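Local structure of Tol-Pal system protein TolB (Acinetobacter baumannii, 7MX5) at residues R109-G114 against D156-Q161; I172-W177 against N216-F221; N304-L309 against S346-P351; G357-Y362 against P395-K400. The protein probably serves as the periplasmic component of the Tol-Pal system, which is thought to take part in outer membrane invagination during cell division and to help maintain outer membrane integrity. All coordinates share one frame; numbering follows the deposited sequence.

Contact 1 of 4, residues R109-G114 against D156-Q161; sequences RIRQAG and DTDGEQ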
loop_
_atom_site.group_PDB
_atom_site.type_symbol
_atom_site.label_atom_id
_atom_site.label_comp_id
_atom_site.label_asym_id
_atom_site.label_seq_id
_atom_site.Cartn_x
_atom_site.Cartn_y
_atom_site.Cartn_z
ATOM N N ARG A 109 18.721 3.060 12.796
ATOM C CA ARG A 109 17.383 3.240 12.252
ATOM C C ARG A 109 17.444 4.288 11.150
ATOM O O ARG A 109 16.752 5.309 11.205
ATOM C CB ARG A 109 16.399 3.642 13.352
ATOM C CG ARG A 109 16.253 2.598 14.449
ATOM C CD ARG A 109 15.885 1.243 13.865
ATOM N NE ARG A 109 14.464 1.150 13.554
ATOM C CZ ARG A 109 13.977 0.768 12.380
ATOM N NH1 ARG A 109 14.772 0.441 11.375
ATOM N NH2 ARG A 109 12.659 0.716 12.211
ATOM N N ILE A 110 18.270 4.029 10.141
ATOM C CA ILE A 110 18.620 5.038 9.147
ATOM C C ILE A 110 17.617 5.075 7.999
ATOM O O ILE A 110 17.278 6.151 7.502
ATOM C CB ILE A 110 20.057 4.773 8.646
ATOM C CG1 ILE A 110 20.405 5.674 7.462
ATOM C CG2 ILE A 110 20.244 3.302 8.296
ATOM C CD1 ILE A 110 20.804 7.068 7.869
ATOM N N ARG A 111 17.124 3.914 7.559
ATOM C CA ARG A 111 16.159 3.896 6.463
ATOM C C ARG A 111 14.834 4.525 6.872
ATOM O O ARG A 111 14.179 5.178 6.051
ATOM C CB ARG A 111 15.945 2.465 5.971
ATOM C CG ARG A 111 17.048 1.958 5.052
ATOM C CD ARG A 111 16.554 0.836 4.146
ATOM N NE ARG A 111 15.900 1.333 2.940
ATOM C CZ ARG A 111 16.523 1.934 1.935
ATOM N NH1 ARG A 111 17.832 2.129 1.947
ATOM N NH2 ARG A 111 15.815 2.345 0.886
ATOM N N GLN A 112 14.424 4.347 8.131
ATOM C CA GLN A 112 13.202 4.989 8.602
ATOM C C GLN A 112 13.373 6.499 8.719
ATOM O O GLN A 112 12.407 7.245 8.525
ATOM C CB GLN A 112 12.774 4.390 9.945
ATOM C CG GLN A 112 13.668 4.772 11.113
ATOM C CD GLN A 112 12.961 4.696 12.451
ATOM O OE1 GLN A 112 12.484 3.635 12.856
ATOM N NE2 GLN A 112 12.894 5.824 13.148
ATOM N N ALA A 113 14.587 6.967 9.019
ATOM C CA ALA A 113 14.816 8.402 9.140
ATOM C C ALA A 113 14.746 9.085 7.780
ATOM O O ALA A 113 14.182 10.180 7.657
ATOM C CB ALA A 113 16.166 8.666 9.806
ATOM N N GLY A 114 15.312 8.458 6.748
ATOM C CA GLY A 114 15.225 9.027 5.414
ATOM C C GLY A 114 13.802 9.073 4.897
ATOM O O GLY A 114 13.406 10.028 4.226
ATOM N N ASP A 156 9.043 -2.518 3.945
ATOM C CA ASP A 156 8.828 -1.098 3.728
ATOM C C ASP A 156 8.224 -0.861 2.344
ATOM O O ASP A 156 8.105 -1.772 1.519
ATOM C CB ASP A 156 10.140 -0.330 3.880
ATOM C CG ASP A 156 10.707 -0.419 5.282
ATOM O OD1 ASP A 156 9.916 -0.600 6.232
ATOM O OD2 ASP A 156 11.942 -0.310 5.435
ATOM N N THR A 157 7.844 0.393 2.091
ATOM C CA THR A 157 7.211 0.735 0.822
ATOM C C THR A 157 8.158 0.583 -0.362
ATOM O O THR A 157 7.695 0.550 -1.506
ATOM C CB THR A 157 6.664 2.162 0.873
ATOM O OG1 THR A 157 7.750 3.093 0.957
ATOM C CG2 THR A 157 5.757 2.336 2.082
ATOM N N ASP A 158 9.465 0.489 -0.117
ATOM C CA ASP A 158 10.439 0.224 -1.167
ATOM C C ASP A 158 10.902 -1.227 -1.178
ATOM O O ASP A 158 11.816 -1.571 -1.936
ATOM C CB ASP A 158 11.642 1.161 -1.028
ATOM C CG ASP A 158 12.340 1.029 0.316
ATOM O OD1 ASP A 158 11.851 0.273 1.182
ATOM O OD2 ASP A 158 13.385 1.687 0.506
ATOM N N GLY A 159 10.293 -2.083 -0.356
ATOM C CA GLY A 159 10.660 -3.479 -0.278
ATOM C C GLY A 159 11.796 -3.794 0.672
ATOM O O GLY A 159 12.075 -4.976 0.906
ATOM N N GLU A 160 12.454 -2.782 1.230
ATOM C CA GLU A 160 13.589 -3.017 2.106
ATOM C C GLU A 160 13.125 -3.389 3.510
ATOM O O GLU A 160 11.984 -3.136 3.908
ATOM C CB GLU A 160 14.494 -1.785 2.160
ATOM C CG GLU A 160 15.116 -1.411 0.826
ATOM C CD GLU A 160 16.169 -2.404 0.367
ATOM O OE1 GLU A 160 16.637 -3.213 1.196
ATOM O OE2 GLU A 160 16.531 -2.375 -0.829
ATOM N N GLN A 161 14.040 -3.992 4.263
ATOM C CA GLN A 161 13.786 -4.452 5.624
ATOM C C GLN A 161 12.562 -5.369 5.699
ATOM O O GLN A 161 11.571 -5.038 6.356
ATOM C CB GLN A 161 13.630 -3.270 6.571
ATOM C CG GLN A 161 14.625 -2.144 6.334
ATOM C CD GLN A 161 15.128 -1.527 7.624
ATOM O OE1 GLN A 161 14.470 -0.668 8.213
ATOM N NE2 GLN A 161 16.301 -1.960 8.069
HETATM O O HOH W 1 13.089 1.279 3.321
HETATM O O HOH W 2 16.999 1.537 9.108
#

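Contact 2 of 4, residues I172-W177 against N216-F221; sequences ILSPAW and NGAPSF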
loop_
_atom_site.group_PDB
_atom_site.type_symbol
_atom_site.label_atom_id
_atom_site.label_comp_id
_atom_site.label_asym_id
_atom_site.label_seq_id
_atom_site.Cartn_x
_atom_site.Cartn_y
_atom_site.Cartn_z
ATOM N N ILE A 172 -0.952 -19.644 2.265
ATOM C CA ILE A 172 -1.228 -18.502 3.131
ATOM C C ILE A 172 -1.823 -17.415 2.248
ATOM O O ILE A 172 -1.179 -16.970 1.290
ATOM C CB ILE A 172 0.034 -18.000 3.848
ATOM C CG1 ILE A 172 0.529 -19.036 4.858
ATOM C CG2 ILE A 172 -0.240 -16.671 4.538
ATOM C CD1 ILE A 172 1.895 -18.721 5.431
ATOM N N LEU A 173 -3.048 -16.995 2.560
ATOM C CA LEU A 173 -3.807 -16.127 1.672
ATOM C C LEU A 173 -4.347 -14.912 2.412
ATOM O O LEU A 173 -4.601 -14.954 3.619
ATOM C CB LEU A 173 -4.980 -16.878 1.021
ATOM C CG LEU A 173 -4.729 -18.308 0.539
ATOM C CD1 LEU A 173 -6.047 -19.018 0.277
ATOM C CD2 LEU A 173 -3.860 -18.308 -0.708
ATOM N N SER A 174 -4.515 -13.825 1.657
ATOM C CA SER A 174 -5.251 -12.625 2.042
ATOM C C SER A 174 -4.754 -12.001 3.341
ATOM O O SER A 174 -5.442 -12.076 4.366
ATOM C CB SER A 174 -6.742 -12.949 2.165
ATOM O OG SER A 174 -7.233 -13.542 0.975
ATOM N N PRO A 175 -3.583 -11.365 3.342
ATOM C CA PRO A 175 -3.179 -10.583 4.519
ATOM C C PRO A 175 -4.027 -9.323 4.628
ATOM O O PRO A 175 -4.228 -8.607 3.645
ATOM C CB PRO A 175 -1.704 -10.253 4.257
ATOM C CG PRO A 175 -1.330 -10.935 2.978
ATOM C CD PRO A 175 -2.579 -11.326 2.266
ATOM N N ALA A 176 -4.532 -9.064 5.832
ATOM C CA ALA A 176 -5.389 -7.914 6.092
ATOM C C ALA A 176 -4.868 -7.165 7.307
ATOM O O ALA A 176 -4.582 -7.775 8.342
ATOM C CB ALA A 176 -6.842 -8.341 6.315
ATOM N N TRP A 177 -4.756 -5.846 7.181
ATOM C CA TRP A 177 -4.188 -5.011 8.229
ATOM C C TRP A 177 -5.263 -4.592 9.222
ATOM O O TRP A 177 -6.362 -4.188 8.827
ATOM C CB TRP A 177 -3.523 -3.774 7.626
ATOM C CG TRP A 177 -2.163 -4.035 7.067
ATOM C CD1 TRP A 177 -1.847 -4.270 5.763
ATOM C CD2 TRP A 177 -0.931 -4.085 7.795
ATOM N NE1 TRP A 177 -0.494 -4.465 5.631
ATOM C CE2 TRP A 177 0.091 -4.357 6.865
ATOM C CE3 TRP A 177 -0.594 -3.927 9.143
ATOM C CZ2 TRP A 177 1.428 -4.474 7.239
ATOM C CZ3 TRP A 177 0.733 -4.044 9.512
ATOM C CH2 TRP A 177 1.728 -4.314 8.564
ATOM N N ASN A 216 -13.612 -19.570 3.224
ATOM C CA ASN A 216 -12.860 -19.117 2.060
ATOM C C ASN A 216 -11.771 -18.124 2.443
ATOM O O ASN A 216 -10.667 -18.171 1.889
ATOM C CB ASN A 216 -13.800 -18.482 1.031
ATOM C CG ASN A 216 -14.656 -19.505 0.314
ATOM O OD1 ASN A 216 -15.682 -19.947 0.831
ATOM N ND2 ASN A 216 -14.238 -19.887 -0.888
ATOM N N GLY A 217 -12.061 -17.226 3.380
ATOM C CA GLY A 217 -11.073 -16.281 3.858
ATOM C C GLY A 217 -11.402 -14.833 3.561
ATOM O O GLY A 217 -12.517 -14.375 3.830
ATOM N N ALA A 218 -10.427 -14.108 3.006
ATOM C CA ALA A 218 -10.541 -12.693 2.672
ATOM C C ALA A 218 -10.988 -11.876 3.880
ATOM O O ALA A 218 -12.101 -11.335 3.884
ATOM C CB ALA A 218 -11.512 -12.489 1.507
ATOM N N PRO A 219 -10.160 -11.754 4.914
ATOM C CA PRO A 219 -10.568 -10.986 6.092
ATOM C C PRO A 219 -10.471 -9.487 5.857
ATOM O O PRO A 219 -9.707 -9.006 5.017
ATOM C CB PRO A 219 -9.582 -11.437 7.177
ATOM C CG PRO A 219 -8.400 -11.971 6.447
ATOM C CD PRO A 219 -8.799 -12.305 5.039
ATOM N N SER A 220 -11.277 -8.750 6.618
ATOM C CA SER A 220 -11.283 -7.296 6.579
ATOM C C SER A 220 -11.840 -6.796 7.902
ATOM O O SER A 220 -12.834 -7.330 8.399
ATOM C CB SER A 220 -12.114 -6.763 5.407
ATOM O OG SER A 220 -12.171 -5.346 5.426
ATOM N N PHE A 221 -11.201 -5.775 8.464
ATOM C CA PHE A 221 -11.474 -5.341 9.827
ATOM C C PHE A 221 -12.241 -4.027 9.844
ATOM O O PHE A 221 -12.002 -3.140 9.017
ATOM C CB PHE A 221 -10.172 -5.200 10.615
ATOM C CG PHE A 221 -9.549 -6.512 10.970
ATOM C CD1 PHE A 221 -10.049 -7.270 12.015
ATOM C CD2 PHE A 221 -8.475 -7.001 10.246
ATOM C CE1 PHE A 221 -9.483 -8.485 12.341
ATOM C CE2 PHE A 221 -7.906 -8.213 10.567
ATOM C CZ PHE A 221 -8.411 -8.957 11.616
HETATM O O HOH W 3 -8.811 -5.057 6.790
#

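Contact 3 of 4, residues N304-L309 against S346-P351; sequences NARGTL and SLDESP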
loop_
_atom_site.group_PDB
_atom_site.type_symbol
_atom_site.label_atom_id
_atom_site.label_comp_id
_atom_site.label_asym_id
_atom_site.label_seq_id
_atom_site.Cartn_x
_atom_site.Cartn_y
_atom_site.Cartn_z
ATOM N N ASN A 304 -16.501 -6.042 -12.898
ATOM C CA ASN A 304 -15.919 -5.161 -11.892
ATOM C C ASN A 304 -15.903 -5.922 -10.578
ATOM O O ASN A 304 -16.956 -6.355 -10.103
ATOM C CB ASN A 304 -16.712 -3.857 -11.760
ATOM C CG ASN A 304 -16.734 -3.052 -13.045
ATOM O OD1 ASN A 304 -15.907 -2.165 -13.248
ATOM N ND2 ASN A 304 -17.687 -3.358 -13.918
ATOM N N ALA A 305 -14.720 -6.097 -9.998
ATOM C CA ALA A 305 -14.594 -6.963 -8.834
ATOM C C ALA A 305 -13.364 -6.565 -8.033
ATOM O O ALA A 305 -12.542 -5.756 -8.472
ATOM C CB ALA A 305 -14.516 -8.433 -9.250
ATOM N N ARG A 306 -13.255 -7.155 -6.840
ATOM C CA ARG A 306 -12.092 -6.996 -5.968
ATOM C C ARG A 306 -11.843 -5.524 -5.640
ATOM O O ARG A 306 -10.728 -5.012 -5.760
ATOM C CB ARG A 306 -10.849 -7.644 -6.584
ATOM C CG ARG A 306 -10.820 -9.167 -6.489
ATOM C CD ARG A 306 -11.642 -9.823 -7.588
ATOM N NE ARG A 306 -12.355 -11.004 -7.114
ATOM C CZ ARG A 306 -13.132 -11.767 -7.872
ATOM N NH1 ARG A 306 -13.315 -11.507 -9.157
ATOM N NH2 ARG A 306 -13.740 -12.817 -7.329
ATOM N N GLY A 307 -12.903 -4.840 -5.216
ATOM C CA GLY A 307 -12.788 -3.436 -4.887
ATOM C C GLY A 307 -12.245 -3.209 -3.488
ATOM O O GLY A 307 -12.476 -3.990 -2.565
ATOM N N THR A 308 -11.504 -2.113 -3.340
ATOM C CA THR A 308 -10.999 -1.682 -2.046
ATOM C C THR A 308 -11.176 -0.175 -1.930
ATOM O O THR A 308 -11.202 0.542 -2.933
ATOM C CB THR A 308 -9.525 -2.070 -1.845
ATOM O OG1 THR A 308 -9.086 -1.637 -0.551
ATOM C CG2 THR A 308 -8.650 -1.436 -2.913
ATOM N N LEU A 309 -11.303 0.298 -0.694
ATOM C CA LEU A 309 -11.637 1.688 -0.419
ATOM C C LEU A 309 -10.388 2.493 -0.089
ATOM O O LEU A 309 -9.483 2.007 0.595
ATOM C CB LEU A 309 -12.628 1.790 0.745
ATOM C CG LEU A 309 -14.080 1.378 0.494
ATOM C CD1 LEU A 309 -14.539 1.813 -0.888
ATOM C CD2 LEU A 309 -14.254 -0.120 0.679
ATOM N N SER A 346 -2.314 -8.818 -14.778
ATOM C CA SER A 346 -2.357 -10.231 -15.127
ATOM C C SER A 346 -3.108 -11.080 -14.111
ATOM O O SER A 346 -3.320 -12.271 -14.364
ATOM C CB SER A 346 -0.932 -10.779 -15.284
ATOM O OG SER A 346 -0.185 -10.007 -16.208
ATOM N N LEU A 347 -3.519 -10.508 -12.982
ATOM C CA LEU A 347 -4.115 -11.276 -11.898
ATOM C C LEU A 347 -5.434 -10.647 -11.478
ATOM O O LEU A 347 -5.507 -9.435 -11.252
ATOM C CB LEU A 347 -3.165 -11.356 -10.700
ATOM C CG LEU A 347 -1.821 -12.032 -10.971
ATOM C CD1 LEU A 347 -0.901 -11.899 -9.771
ATOM C CD2 LEU A 347 -2.026 -13.492 -11.340
ATOM N N ASP A 348 -6.473 -11.478 -11.375
ATOM C CA ASP A 348 -7.762 -11.059 -10.828
ATOM C C ASP A 348 -7.630 -11.057 -9.306
ATOM O O ASP A 348 -8.053 -11.978 -8.603
ATOM C CB ASP A 348 -8.875 -11.982 -11.310
ATOM C CG ASP A 348 -10.221 -11.644 -10.703
ATOM O OD1 ASP A 348 -10.508 -10.443 -10.518
ATOM O OD2 ASP A 348 -10.996 -12.580 -10.415
ATOM N N GLU A 349 -7.015 -9.992 -8.795
ATOM C CA GLU A 349 -6.638 -9.908 -7.394
ATOM C C GLU A 349 -6.834 -8.480 -6.902
ATOM O O GLU A 349 -6.700 -7.521 -7.665
ATOM C CB GLU A 349 -5.184 -10.356 -7.192
ATOM C CG GLU A 349 -4.777 -10.603 -5.752
ATOM C CD GLU A 349 -3.692 -11.657 -5.638
ATOM O OE1 GLU A 349 -4.005 -12.855 -5.806
ATOM O OE2 GLU A 349 -2.525 -11.288 -5.396
ATOM N N SER A 350 -7.141 -8.353 -5.618
ATOM C CA SER A 350 -7.495 -7.054 -5.059
ATOM C C SER A 350 -6.287 -6.123 -5.031
ATOM O O SER A 350 -5.196 -6.543 -4.627
ATOM C CB SER A 350 -8.053 -7.224 -3.647
ATOM O OG SER A 350 -8.970 -6.191 -3.334
ATOM N N PRO A 351 -6.434 -4.874 -5.450
ATOM C CA PRO A 351 -5.385 -3.875 -5.232
ATOM C C PRO A 351 -5.473 -3.341 -3.806
ATOM O O PRO A 351 -6.306 -3.767 -3.007
ATOM C CB PRO A 351 -5.699 -2.785 -6.267
ATOM C CG PRO A 351 -6.992 -3.196 -6.947
ATOM C CD PRO A 351 -7.593 -4.314 -6.160
HETATM O O HOH W 4 -11.118 -6.665 -2.242
#

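Contact 4 of 4, residues G357-Y362 against P395-K400; sequences GQMVVY and PAWAPK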
loop_
_atom_site.group_PDB
_atom_site.type_symbol
_atom_site.label_atom_id
_atom_site.label_comp_id
_atom_site.label_asym_id
_atom_site.label_seq_id
_atom_site.Cartn_x
_atom_site.Cartn_y
_atom_site.Cartn_z
ATOM N N GLY A 357 -3.837 7.855 -0.474
ATOM C CA GLY A 357 -4.696 7.747 -1.634
ATOM C C GLY A 357 -4.067 8.166 -2.941
ATOM O O GLY A 357 -4.768 8.217 -3.956
ATOM N N GLN A 358 -2.771 8.473 -2.951
ATOM C CA GLN A 358 -2.082 8.850 -4.176
ATOM C C GLN A 358 -1.422 7.671 -4.874
ATOM O O GLN A 358 -1.108 7.770 -6.065
ATOM C CB GLN A 358 -1.025 9.920 -3.881
ATOM C CG GLN A 358 -1.566 11.145 -3.162
ATOM C CD GLN A 358 -2.818 11.696 -3.814
ATOM O OE1 GLN A 358 -3.877 11.768 -3.189
ATOM N NE2 GLN A 358 -2.704 12.092 -5.078
ATOM N N MET A 359 -1.207 6.565 -4.166
ATOM C CA MET A 359 -0.573 5.379 -4.716
ATOM C C MET A 359 -1.511 4.185 -4.594
ATOM O O MET A 359 -2.494 4.212 -3.850
ATOM C CB MET A 359 0.749 5.073 -3.998
ATOM C CG MET A 359 1.883 6.038 -4.311
ATOM S SD MET A 359 2.490 5.895 -6.000
ATOM C CE MET A 359 3.659 7.250 -6.054
ATOM N N VAL A 360 -1.192 3.129 -5.336
ATOM C CA VAL A 360 -1.934 1.874 -5.264
ATOM C C VAL A 360 -0.981 0.740 -5.614
ATOM O O VAL A 360 -0.187 0.844 -6.553
ATOM C CB VAL A 360 -3.171 1.888 -6.191
ATOM C CG1 VAL A 360 -2.771 2.190 -7.624
ATOM C CG2 VAL A 360 -3.920 0.565 -6.109
ATOM N N VAL A 361 -1.050 -0.339 -4.841
ATOM C CA VAL A 361 -0.213 -1.511 -5.059
ATOM C C VAL A 361 -1.099 -2.663 -5.513
ATOM O O VAL A 361 -2.260 -2.784 -5.104
ATOM C CB VAL A 361 0.593 -1.884 -3.794
ATOM C CG1 VAL A 361 -0.333 -2.327 -2.670
ATOM C CG2 VAL A 361 1.628 -2.962 -4.106
ATOM N N TYR A 362 -0.549 -3.502 -6.387
ATOM C CA TYR A 362 -1.274 -4.647 -6.917
ATOM C C TYR A 362 -0.267 -5.678 -7.399
ATOM O O TYR A 362 0.906 -5.369 -7.626
ATOM C CB TYR A 362 -2.223 -4.240 -8.052
ATOM C CG TYR A 362 -1.527 -3.637 -9.252
ATOM C CD1 TYR A 362 -1.076 -2.323 -9.231
ATOM C CD2 TYR A 362 -1.321 -4.382 -10.407
ATOM C CE1 TYR A 362 -0.438 -1.769 -10.324
ATOM C CE2 TYR A 362 -0.684 -3.835 -11.505
ATOM C CZ TYR A 362 -0.246 -2.528 -11.458
ATOM O OH TYR A 362 0.390 -1.979 -12.547
ATOM N N PRO A 395 -1.066 -8.040 -2.037
ATOM C CA PRO A 395 -0.480 -6.998 -1.191
ATOM C C PRO A 395 -1.542 -6.278 -0.375
ATOM O O PRO A 395 -2.725 -6.244 -0.722
ATOM C CB PRO A 395 0.173 -6.052 -2.203
ATOM C CG PRO A 395 -0.676 -6.186 -3.416
ATOM C CD PRO A 395 -1.145 -7.621 -3.449
ATOM N N ALA A 396 -1.093 -5.693 0.734
ATOM C CA ALA A 396 -1.980 -4.935 1.614
ATOM C C ALA A 396 -1.174 -3.811 2.249
ATOM O O ALA A 396 -0.346 -4.063 3.130
ATOM C CB ALA A 396 -2.605 -5.833 2.678
ATOM N N TRP A 397 -1.413 -2.583 1.798
ATOM C CA TRP A 397 -0.719 -1.426 2.347
ATOM C C TRP A 397 -1.224 -1.132 3.754
ATOM O O TRP A 397 -2.432 -1.010 3.977
ATOM C CB TRP A 397 -0.927 -0.211 1.444
ATOM C CG TRP A 397 0.227 0.748 1.420
ATOM C CD1 TRP A 397 0.885 1.268 2.497
ATOM C CD2 TRP A 397 0.850 1.310 0.258
ATOM N NE1 TRP A 397 1.882 2.116 2.076
ATOM C CE2 TRP A 397 1.881 2.159 0.707
ATOM C CE3 TRP A 397 0.638 1.176 -1.117
ATOM C CZ2 TRP A 397 2.698 2.871 -0.171
ATOM C CZ3 TRP A 397 1.449 1.883 -1.987
ATOM C CH2 TRP A 397 2.467 2.719 -1.510
ATOM N N ALA A 398 -0.298 -1.021 4.704
ATOM C CA ALA A 398 -0.679 -0.745 6.080
ATOM C C ALA A 398 -1.293 0.650 6.187
ATOM O O ALA A 398 -0.770 1.606 5.607
ATOM C CB ALA A 398 0.527 -0.859 7.010
ATOM N N PRO A 399 -2.390 0.799 6.917
ATOM C CA PRO A 399 -3.065 2.096 7.018
ATOM C C PRO A 399 -2.317 3.034 7.960
ATOM O O PRO A 399 -1.304 2.684 8.563
ATOM C CB PRO A 399 -4.439 1.721 7.575
ATOM C CG PRO A 399 -4.165 0.517 8.409
ATOM C CD PRO A 399 -3.105 -0.251 7.662
ATOM N N LYS A 400 -2.844 4.248 8.077
ATOM C CA LYS A 400 -2.274 5.258 8.961
ATOM C C LYS A 400 -3.291 5.683 10.014
ATOM O O LYS A 400 -4.460 5.300 9.955
ATOM C CB LYS A 400 -1.805 6.472 8.159
ATOM C CG LYS A 400 -0.298 6.681 8.167
ATOM C CD LYS A 400 0.421 5.538 7.468
ATOM C CE LYS A 400 1.909 5.821 7.336
ATOM N NZ LYS A 400 2.174 7.241 6.976
ATOM O OXT LYS A 400 -2.970 6.417 10.948
#

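Contact 1 of 4, residues R109-G114 against D156-Q161
Arg111, in the first turn of helix 110-126, faces Glu160 in the loop after strand 150-156, with their CA atoms 8.6 Å apart, so that long side chains must bridge the two backbones. Arg111 does most of this. Its NH2 meets Asp158 OD2 in a short salt bridge of 2.5 Å; the N-H points almost straight at the oxygen (164°), which lies in the guanidinium plane, and the carboxylate is nearly coplanar. A bend at chi3 (85°) brings Arg111 NE to 3.5 Å from Glu160 CB, and Glu160 CG rests over one guanidinium face. Water 1 accepts from Arg111 NE at 2.8 Å and donates to Asp156 OD2 and Asp158 OD1. At the other end of the contact Gln161 OE1 takes a weak bond of 3.4 Å from Arg109 NH1, and water 2 accepts from Arg111 N and donates weakly to the same OE1. Glu160 N donates to Asp158 OD1 from above the carboxylate plane (58° out of it), an Asx turn that helps hold the group while OD2 is left to Arg111. The loop is a type I beta turn, Asp156 to Gly159, in a strand-to-strand hairpin of the propeller, met here by the start of a helix at the surface.

Contact 2 of 4, residues I172-W177 against N216-F221
Phe221 N donates to water 3 over 3.0 Å, and the same water gives a weak bond of 3.3 Å to Trp177 O; this water bridge is the polar link between the two strands. Segments 172-177 and 216-221 run parallel, their short axes 7° apart and 6.4 Å distant at the closest, with Ser174 level with Ala218 and Ala176 with Ser220. They belong to the first strands of successive four-stranded antiparallel sheets.

Side chains of each strand meet side chains and carbonyls of the other. Ala176 CB sits 3.2 Å from Pro219 O, a tight approach, and reaches the proline ring at CG. The neighbouring ring carbon, CD, lies 3.4 Å from Ser174 O and 3.6 Å from Ser174 CB. Ser174 CB also packs on Ala218 CA, whereas its hydroxyl is bonded to Glu394. With CG set beside the backbone N (chi1 -73°), Phe221 brings the CD2-CE2 side of its ring to the other strand: CE2 stands 4.0 Å from Ala176 O, which lies near the ring plane at the edge, and CD2 touches Trp177 O at 3.8 Å. Val187 and Ala185 of strand 183-188 cover Pro219 and Phe221 as well.

Ser174 and Ala218 each directly precede a proline, and the same positive-phi conformation (phi near 55°) recurs at this equivalent place in neighbouring propeller blades. Chemically, the pair is held by close carbon-to-carbonyl packing and one shared water, with direct polar bonds absent between the two strands.

Contact 3 of 4, residues N304-L309 against S346-P351
Arg306 and Asp348 make the charged link where strand 304-309, the first of one propeller blade, meets the loop that leads into strand 352-353 of the next. Arg306 NH1 is 2.8 Å from Asp348 OD2, yet the carboxylate oxygen stands over one face of the guanidinium, the two planes 82° apart, and no N-H aims at it; the attraction is one of charges only. Asp348 OD1 approaches the chain lower down, 3.2 Å from Arg306 CD. At the centre of an inverse gamma turn, Asp348 holds its CG anti to the backbone N (chi1 176°), which carries the carboxylate toward Arg306. Arg306 NE has a second acidic partner in Glu262, so the charge of the guanidinium is shared between two carboxylates.

The polar group centres on Ser350 OG. It lies 3.2 Å from Arg306 O and 2.5 Å from water 4, which in turn donates to Gly307 O at 3.0 Å. The hydroxyl is thus close to one carbonyl of the strand and, through the water, to the next.

Van der Waals contact completes the seam. Arg306 CB packs 3.7 Å from Ser350 CA, and Pro351 CD comes to 3.2 Å from Arg306 O. Pro351 also packs on Val360 of strand 359-366, in the blade its own loop enters. Thr308 has OG1 anti to its backbone N (chi1 -179°), which leaves CG2 between the N and the carbonyl carbon, and this methyl ends 3.3 Å from Pro351 O.

Contact 4 of 4, residues G357-Y362 against P395-K400
Val361 and Pro395 pack through their side chains: CG1 of the valine is 3.8 Å from Pro395 CB, and CG2 reaches the same carbon at 3.9 Å, so both methyls lie against the CB-CG edge of the proline ring. With chi1 at 66°, CG1 lies between the backbone N and the carbonyl carbon, and from there it also meets Trp397 CE3 at 4.0 Å. The indole's six-membered ring carries on along the strand, its CZ3 and CH2 atoms both 3.8 Å from Met359 CB, while the sulphur end of the methionine leads away. At the other end, Pro395 CG comes to 3.9 Å from Tyr362 CA. All these contacts are apolar and buried.

The short axes of strands 359-362 and 395-397 are 6.9 Å apart at 156°, roughly antiparallel, yet they belong to different sheets, so side chains rather than backbone bonds join them. A second shell sets the positions. Ser352 pairs through its backbone with Val361 and through OG with Trp397 N, linking both strands; Ser354 OG holds Met359 N. Ile374 of strand 369-376 backs Met359 and Val361, and Leu372 backs Pro395. Strand 395-397 is bound on its own sheet by Ala396 with Ala137. Such packing of sheet against sheet is the inter-blade interface of a beta-propeller, here between the blade of strand 359-366 and the one completed by the C-terminal strand.

In the fold
Along the chain the contacts come in series, 1 to 4, each closing before the next opens. Contacts 2, 3 and 4 all join successive sheets of the six-bladed propeller, with centres 13 to 15 Å apart, whereas contact 1 ties helix 110-126 of the N-terminal region to a propeller loop. Contact 4 lies about 2 Å from the centre of the chain and touches the others: Thr157 of contact 1 packs on Trp397, Trp177 of contact 2 packs on Ala398 and Pro399, and Pro351 of contact 3 packs on Val360. Contacts 1 and 3 lie on opposite sides of that centre, their own centres about 27 Å apart. The C-terminal strand thus helps close the propeller ring and packs on the loop that in turn receives helix 110-126.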